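Cellulosomal scaffoldin anchoring protein C (Acetivibrio cellulolyticus, PDB 4UYP) anchors cellulosomes to the bacterial cell surface, its third cohesin module binding the dockerin of the adaptor scaffoldin ScaB. Local coordinates at the interface of chains A and B. Residues are numbered along the deposited sequence; one frame, centred on the assembly and turned at random. Chains: chain A, Cellulosomal scaffoldin anchoring protein C; chain B, Cellulosomal scaffoldin adaptor protein B.

Contact 1 and contact 2 are neighbouring patches of one cohesin-dockerin interface, their C-alpha centres about 10 Å apart. They share A:Glu78, at the end of strand 72-78, and B:Ile51, at the start of helix 51-61; strands 33-39 and 120-122 also run into both. Contact 1 receives dockerin helix 15-26, mainly its C-terminal part, together with B:Ile51, whereas contact 2 extends along helix 51-61 to B:Asp59. Both helices therefore lie against one continuous cohesin face. A:Glu78 stands where they meet, and in the type I complex both contacts combine apolar packing with polar bonds.

Contact 1: the interface of chains A and B. Residues chain A 34-35, 37, 63-64, 74-76, 78, 118, 120; chain B 22, 24-26, 51.
The end of dockerin helix 15-26 lies on cohesin strands 33-39, 62-67 and 72-78. B:Arg22 leaves the helix with CG anti to the backbone N (chi1 178°). Beyond CB, its CG passes the A:Thr76 hydroxyl OG1, and B:Arg22 CD comes 3.3 Å from OE1 of A:Glu78. A bend at chi3 (66°) then puts NE and CZ beneath A:Thr63 OG1, which lies over the rim of one guanidinium face. At the tip, B:Arg22 NH1 forms a salt bridge of 2.7 Å to A:Glu78 OE1; the oxygen lies in the guanidinium plane and uses its syn lone pair, although the two flat groups are 71° apart.

B:Leu26 splits its two methyls. B:Leu26 CD1 presses on A:Thr63 CG2 at a tight 3.5 Å, while CD2 sits between the CB of A:Ser74 and CG2 of A:Thr76. B:Ile51 points CD1 at the same A:Thr76 methyl and CG2 at A:Ser120 OG.

The carbonyls ending the helix are capped by the cohesin. A:Ser74 OG donates to B:Leu26 O at 2.8 Å, and A:Arg37 NH2 to B:Val25 O at 3.1 Å, both from above the carbonyl planes. The A:Tyr118 ring lies against one face of the A:Arg37 guanidinium, with NH1 over the ring centre. Water 1 joins A:Ser35 OG, A:Ser120 OG and the backbone N of B:Ile51, the last at 2.9 Å.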
loop_
_atom_site.group_PDB
_atom_site.type_symbol
_atom_site.label_atom_id
_atom_site.label_comp_id
_atom_site.label_asym_id
_atom_site.label_seq_id
_atom_site.Cartn_x
_atom_site.Cartn_y
_atom_site.Cartn_z
ATOM N N LEU A 34 3.326 -16.733 4.691
ATOM C CA LEU A 34 3.553 -15.479 3.966
ATOM C C LEU A 34 2.267 -14.713 4.020
ATOM O O LEU A 34 1.150 -15.266 4.176
ATOM C CB LEU A 34 4.017 -15.725 2.516
ATOM C CG LEU A 34 2.939 -16.312 1.553
ATOM C CD1 LEU A 34 2.327 -15.201 0.709
ATOM C CD2 LEU A 34 3.431 -17.439 0.628
ATOM N N SER A 35 2.382 -13.400 3.803
ATOM C CA SER A 35 1.236 -12.589 3.428
ATOM C C SER A 35 1.587 -11.818 2.193
ATOM O O SER A 35 2.765 -11.442 1.946
ATOM C CB SER A 35 0.833 -11.676 4.523
ATOM O OG SER A 35 1.855 -10.623 4.783
ATOM N N ARG A 37 -0.083 -8.550 -0.251
ATOM C CA ARG A 37 -1.145 -7.511 -0.444
ATOM C C ARG A 37 -0.855 -6.757 -1.704
ATOM O O ARG A 37 0.282 -6.306 -1.955
ATOM C CB ARG A 37 -1.230 -6.533 0.742
ATOM C CG ARG A 37 -2.336 -5.557 0.476
ATOM C CD ARG A 37 -2.624 -4.590 1.613
ATOM N NE ARG A 37 -3.106 -5.318 2.775
ATOM C CZ ARG A 37 -3.642 -4.721 3.824
ATOM N NH1 ARG A 37 -3.793 -3.374 3.885
ATOM N NH2 ARG A 37 -3.989 -5.475 4.929
ATOM N N THR A 63 -5.844 -18.141 2.983
ATOM C CA THR A 63 -6.926 -17.223 3.394
ATOM C C THR A 63 -6.806 -15.947 2.595
ATOM O O THR A 63 -5.704 -15.480 2.304
ATOM C CB THR A 63 -6.859 -16.812 4.885
ATOM O OG1 THR A 63 -6.563 -17.993 5.633
ATOM C CG2 THR A 63 -8.109 -16.122 5.422
ATOM N N THR A 64 -7.960 -15.420 2.157
ATOM C CA THR A 64 -7.992 -14.177 1.358
ATOM C C THR A 64 -8.997 -13.186 1.896
ATOM O O THR A 64 -9.950 -13.531 2.590
ATOM C CB THR A 64 -8.230 -14.449 -0.141
ATOM O OG1 THR A 64 -9.609 -14.798 -0.308
ATOM C CG2 THR A 64 -7.363 -15.564 -0.672
ATOM N N SER A 74 -5.720 -8.979 -0.111
ATOM C CA SER A 74 -4.685 -9.632 0.693
ATOM C C SER A 74 -4.845 -11.123 0.655
ATOM O O SER A 74 -5.965 -11.667 0.624
ATOM C CB SER A 74 -4.797 -9.247 2.153
ATOM O OG SER A 74 -4.694 -7.831 2.349
ATOM N N MET A 75 -3.732 -11.863 0.759
ATOM C CA MET A 75 -3.753 -13.321 0.834
ATOM C C MET A 75 -2.754 -13.760 1.859
ATOM O O MET A 75 -1.630 -13.123 1.994
ATOM C CB MET A 75 -3.283 -13.846 -0.468
ATOM C CG MET A 75 -4.321 -13.539 -1.589
ATOM S SD MET A 75 -3.592 -13.046 -3.209
ATOM C CE MET A 75 -3.521 -11.244 -2.896
ATOM N N THR A 76 -3.029 -14.804 2.590
ATOM C CA THR A 76 -2.040 -15.423 3.489
ATOM C C THR A 76 -1.891 -16.906 3.185
ATOM O O THR A 76 -2.843 -17.587 2.802
ATOM C CB THR A 76 -2.311 -15.226 4.987
ATOM O OG1 THR A 76 -3.603 -15.743 5.309
ATOM C CG2 THR A 76 -2.385 -13.771 5.268
ATOM N N GLU A 78 -0.285 -20.282 5.470
ATOM C CA GLU A 78 0.265 -20.813 6.701
ATOM C C GLU A 78 0.355 -22.316 6.498
ATOM O O GLU A 78 -0.685 -23.015 6.498
ATOM C CB GLU A 78 -0.571 -20.455 7.915
ATOM C CG GLU A 78 -0.809 -18.926 8.124
ATOM C CD GLU A 78 -2.070 -18.660 9.013
ATOM O OE1 GLU A 78 -3.200 -19.019 8.506
ATOM O OE2 GLU A 78 -1.778 -18.026 10.106
ATOM N N TYR A 118 2.647 -4.776 3.966
ATOM C CA TYR A 118 1.731 -5.858 4.368
ATOM C C TYR A 118 2.092 -7.133 3.698
ATOM O O TYR A 118 1.298 -8.140 3.808
ATOM C CB TYR A 118 0.266 -5.448 3.952
ATOM C CG TYR A 118 -0.306 -4.394 4.839
ATOM C CD1 TYR A 118 -0.092 -3.049 4.540
ATOM C CD2 TYR A 118 -1.040 -4.729 6.007
ATOM C CE1 TYR A 118 -0.628 -2.093 5.395
ATOM C CE2 TYR A 118 -1.523 -3.757 6.889
ATOM C CZ TYR A 118 -1.294 -2.450 6.531
ATOM O OH TYR A 118 -1.829 -1.467 7.376
ATOM N N SER A 120 5.079 -10.214 3.454
ATOM C CA SER A 120 6.294 -10.770 4.063
ATOM C C SER A 120 6.295 -12.264 3.810
ATOM O O SER A 120 5.244 -12.875 3.640
ATOM C CB SER A 120 6.363 -10.514 5.567
ATOM O OG SER A 120 5.519 -11.278 6.398
ATOM N N ARG B 22 -4.169 -12.998 12.004
ATOM C CA ARG B 22 -4.216 -13.167 10.535
ATOM C C ARG B 22 -5.256 -12.145 9.976
ATOM O O ARG B 22 -4.966 -11.556 8.919
ATOM C CB ARG B 22 -4.627 -14.610 10.253
ATOM C CG ARG B 22 -4.758 -14.852 8.760
ATOM C CD ARG B 22 -5.059 -16.308 8.516
ATOM N NE ARG B 22 -6.355 -16.762 9.004
ATOM C CZ ARG B 22 -6.659 -18.038 9.257
ATOM N NH1 ARG B 22 -5.788 -18.979 9.219
ATOM N NH2 ARG B 22 -7.982 -18.162 9.646
ATOM N N TYR B 24 -5.895 -9.199 11.100
ATOM C CA TYR B 24 -5.230 -7.893 11.098
ATOM C C TYR B 24 -4.267 -7.792 9.890
ATOM O O TYR B 24 -4.220 -6.793 9.128
ATOM C CB TYR B 24 -4.467 -7.740 12.436
ATOM C CG TYR B 24 -3.771 -6.379 12.510
ATOM C CD1 TYR B 24 -4.485 -5.275 13.028
ATOM C CD2 TYR B 24 -2.448 -6.269 12.196
ATOM C CE1 TYR B 24 -3.838 -4.062 13.187
ATOM C CE2 TYR B 24 -1.793 -5.019 12.318
ATOM C CZ TYR B 24 -2.542 -3.985 12.792
ATOM O OH TYR B 24 -1.974 -2.701 12.999
ATOM N N VAL B 25 -3.486 -8.867 9.647
ATOM C CA VAL B 25 -2.564 -8.839 8.501
ATOM C C VAL B 25 -3.337 -8.752 7.203
ATOM O O VAL B 25 -2.903 -8.045 6.262
ATOM C CB VAL B 25 -1.683 -10.103 8.571
ATOM C CG1 VAL B 25 -0.832 -10.228 7.328
ATOM C CG2 VAL B 25 -0.796 -10.058 9.844
ATOM N N LEU B 26 -4.453 -9.460 7.087
ATOM C CA LEU B 26 -5.285 -9.409 5.899
ATOM C C LEU B 26 -5.983 -8.058 5.706
ATOM O O LEU B 26 -6.426 -7.805 4.548
ATOM C CB LEU B 26 -6.410 -10.488 5.971
ATOM C CG LEU B 26 -5.919 -11.919 5.737
ATOM C CD1 LEU B 26 -7.021 -12.886 6.151
ATOM C CD2 LEU B 26 -5.547 -12.159 4.270
ATOM N N ILE B 51 2.687 -11.795 9.545
ATOM C CA ILE B 51 2.037 -13.116 9.471
ATOM C C ILE B 51 2.727 -14.162 10.357
ATOM O O ILE B 51 2.053 -15.080 10.840
ATOM C CB ILE B 51 1.966 -13.614 8.007
ATOM C CG1 ILE B 51 1.027 -14.807 7.872
ATOM C CG2 ILE B 51 3.340 -13.871 7.448
ATOM C CD1 ILE B 51 -0.415 -14.704 8.356
HETATM O O HOH W 1 3.136 -10.152 7.161
HETATM O O HOH W 2 -1.614 -8.618 3.770
#

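Contact 2: the interface of chains A and B. Residues chain A 32-33, 78-79, 122, 125; chain B 51-52, 54-56, 58-59.
Dockerin helix 51-61 meets the loop residue A:Tyr32, the start of strand 33-39, the end of strand 72-78 with A:Ala79 after it, strand 120-122, and the loop at A:Gly125. B:Arg58 and B:Asp59 form the polar clamp at the far end of the helix. The B:Arg58 chain sets out anti to the backbone N, bends at chi3 (74°), and presents its guanidinium end-on to A:Ala79 O. B:Arg58 NH1 at 2.8 Å and NH2 at 2.9 Å both donate to A:Ala79 O, which lies in the guanidinium plane; NH2 comes nearly along the C=O axis and NH1 from above the carbonyl plane.

On its other side the same guanidinium grips B:Asp59 OD1 through NE and NH2, a salt bridge within the dockerin that fixes the rotation of both groups. The second carboxylate oxygen, B:Asp59 OD2, accepts the phenol OH of A:Tyr32 at 2.6 Å on its syn lone pair. Ring and carboxylate reach tip to tip, and A:Tyr32 OH also lies 3.1 Å from B:Arg58 NH2, at the guanidinium edge. The nearby arginine should help keep B:Asp59 ionised. B:Val55 CG2 lies over the rim of one guanidinium face and also touches A:Tyr32 CE2.

Near the start of the helix, B:Asn52 stacks on A:Tyr122. B:Asn52 CB stands 3.4 Å from the centroid of the A:Tyr122 ring, over the centre of the face, and the amide lies almost parallel to the ring, 8° apart. Chi1 of 72° holds CG between the backbone N and the carbonyl carbon, and B:Asn52 ND2 donates a nearly straight bond to A:Gly125 O at 3.0 Å, in the carbonyl plane. Within the first turn, the B:Ala54 methyl lies against A:Glu78 OE2.

The site occupies the edge of the cohesin's dockerin-binding face, where strand ends and loops border the helix that leaves the dockerin's second EF-hand-like calcium loop, whose last ligand, B:Asp53, already lies in it.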
loop_
_atom_site.group_PDB
_atom_site.type_symbol
_atom_site.label_atom_id
_atom_site.label_comp_id
_atom_site.label_asym_id
_atom_site.label_seq_id
_atom_site.Cartn_x
_atom_site.Cartn_y
_atom_site.Cartn_z
ATOM N N TYR A 32 7.127 -21.310 4.874
ATOM C CA TYR A 32 6.218 -21.778 5.932
ATOM C C TYR A 32 5.019 -20.845 6.076
ATOM O O TYR A 32 3.946 -21.263 6.501
ATOM C CB TYR A 32 7.028 -21.832 7.240
ATOM C CG TYR A 32 6.326 -22.367 8.440
ATOM C CD1 TYR A 32 5.924 -23.728 8.395
ATOM C CD2 TYR A 32 6.139 -21.645 9.592
ATOM C CE1 TYR A 32 5.281 -24.232 9.500
ATOM C CE2 TYR A 32 5.510 -22.156 10.765
ATOM C CZ TYR A 32 5.095 -23.512 10.656
ATOM O OH TYR A 32 4.590 -24.044 11.822
ATOM N N ALA A 33 5.203 -19.519 5.842
ATOM C CA ALA A 33 4.113 -18.555 6.083
ATOM C C ALA A 33 4.372 -17.333 5.259
ATOM O O ALA A 33 5.563 -16.983 5.052
ATOM C CB ALA A 33 4.033 -18.148 7.498
ATOM N N GLU A 78 -0.285 -20.282 5.470
ATOM C CA GLU A 78 0.265 -20.813 6.701
ATOM C C GLU A 78 0.355 -22.316 6.498
ATOM O O GLU A 78 -0.685 -23.015 6.498
ATOM C CB GLU A 78 -0.571 -20.455 7.915
ATOM C CG GLU A 78 -0.809 -18.926 8.124
ATOM C CD GLU A 78 -2.070 -18.660 9.013
ATOM O OE1 GLU A 78 -3.200 -19.019 8.506
ATOM O OE2 GLU A 78 -1.778 -18.026 10.106
ATOM N N ALA A 79 1.554 -22.822 6.382
ATOM C CA ALA A 79 1.717 -24.315 6.242
ATOM C C ALA A 79 1.356 -24.931 7.567
ATOM O O ALA A 79 1.414 -24.322 8.601
ATOM C CB ALA A 79 3.177 -24.610 5.972
ATOM N N TYR A 122 8.249 -16.145 5.103
ATOM C CA TYR A 122 9.029 -16.769 6.175
ATOM C C TYR A 122 9.371 -18.191 5.856
ATOM O O TYR A 122 8.535 -18.966 5.370
ATOM C CB TYR A 122 8.188 -16.709 7.436
ATOM C CG TYR A 122 8.212 -15.371 8.127
ATOM C CD1 TYR A 122 7.340 -14.354 7.644
ATOM C CD2 TYR A 122 9.087 -15.042 9.166
ATOM C CE1 TYR A 122 7.360 -13.128 8.209
ATOM C CE2 TYR A 122 9.110 -13.779 9.706
ATOM C CZ TYR A 122 8.251 -12.830 9.192
ATOM O OH TYR A 122 8.390 -11.559 9.731
ATOM N N GLY A 125 8.632 -20.011 11.678
ATOM C CA GLY A 125 8.015 -19.027 12.504
ATOM C C GLY A 125 8.922 -17.827 12.837
ATOM O O GLY A 125 8.391 -16.798 13.119
ATOM N N ILE B 51 2.687 -11.795 9.545
ATOM C CA ILE B 51 2.037 -13.116 9.471
ATOM C C ILE B 51 2.727 -14.162 10.357
ATOM O O ILE B 51 2.053 -15.080 10.840
ATOM C CB ILE B 51 1.966 -13.614 8.007
ATOM C CG1 ILE B 51 1.027 -14.807 7.872
ATOM C CG2 ILE B 51 3.340 -13.871 7.448
ATOM C CD1 ILE B 51 -0.415 -14.704 8.356
ATOM N N ASN B 52 4.062 -13.996 10.572
ATOM C CA ASN B 52 4.688 -15.016 11.436
ATOM C C ASN B 52 4.241 -14.848 12.867
ATOM O O ASN B 52 4.228 -15.933 13.569
ATOM C CB ASN B 52 6.209 -14.941 11.328
ATOM C CG ASN B 52 6.719 -13.708 12.034
ATOM O OD1 ASN B 52 6.216 -12.582 11.841
ATOM N ND2 ASN B 52 7.770 -13.898 12.881
ATOM N N ALA B 54 1.163 -14.519 13.726
ATOM C CA ALA B 54 -0.007 -15.408 13.724
ATOM C C ALA B 54 0.358 -16.889 13.758
ATOM O O ALA B 54 -0.240 -17.636 14.587
ATOM C CB ALA B 54 -0.857 -15.158 12.487
ATOM N N VAL B 55 1.341 -17.288 12.955
ATOM C CA VAL B 55 1.700 -18.707 12.918
ATOM C C VAL B 55 2.348 -19.123 14.256
ATOM O O VAL B 55 2.148 -20.258 14.725
ATOM C CB VAL B 55 2.478 -19.059 11.657
ATOM C CG1 VAL B 55 3.962 -18.706 11.759
ATOM C CG2 VAL B 55 2.152 -20.461 11.236
ATOM N N LEU B 56 3.089 -18.243 14.890
ATOM C CA LEU B 56 3.667 -18.512 16.201
ATOM C C LEU B 56 2.601 -18.742 17.243
ATOM O O LEU B 56 2.721 -19.741 18.009
ATOM C CB LEU B 56 4.685 -17.424 16.634
ATOM C CG LEU B 56 5.995 -17.433 15.852
ATOM C CD1 LEU B 56 6.701 -16.101 16.138
ATOM C CD2 LEU B 56 6.869 -18.645 16.266
ATOM N N ARG B 58 -0.445 -19.745 16.596
ATOM C CA ARG B 58 -1.060 -21.035 16.241
ATOM C C ARG B 58 -0.192 -22.159 16.777
ATOM O O ARG B 58 -0.749 -23.139 17.364
ATOM C CB ARG B 58 -1.252 -21.130 14.763
ATOM C CG ARG B 58 -1.896 -22.440 14.397
ATOM C CD ARG B 58 -1.686 -22.699 12.950
ATOM N NE ARG B 58 -0.252 -23.096 12.717
ATOM C CZ ARG B 58 0.249 -23.407 11.549
ATOM N NH1 ARG B 58 -0.524 -23.372 10.443
ATOM N NH2 ARG B 58 1.536 -23.757 11.435
ATOM N N ASP B 59 1.106 -22.125 16.513
ATOM C CA ASP B 59 2.028 -23.229 16.886
ATOM C C ASP B 59 2.118 -23.384 18.402
ATOM O O ASP B 59 2.302 -24.525 18.870
ATOM C CB ASP B 59 3.385 -22.905 16.266
ATOM C CG ASP B 59 3.385 -23.121 14.743
ATOM O OD1 ASP B 59 2.344 -23.585 14.146
ATOM O OD2 ASP B 59 4.452 -22.824 14.094
#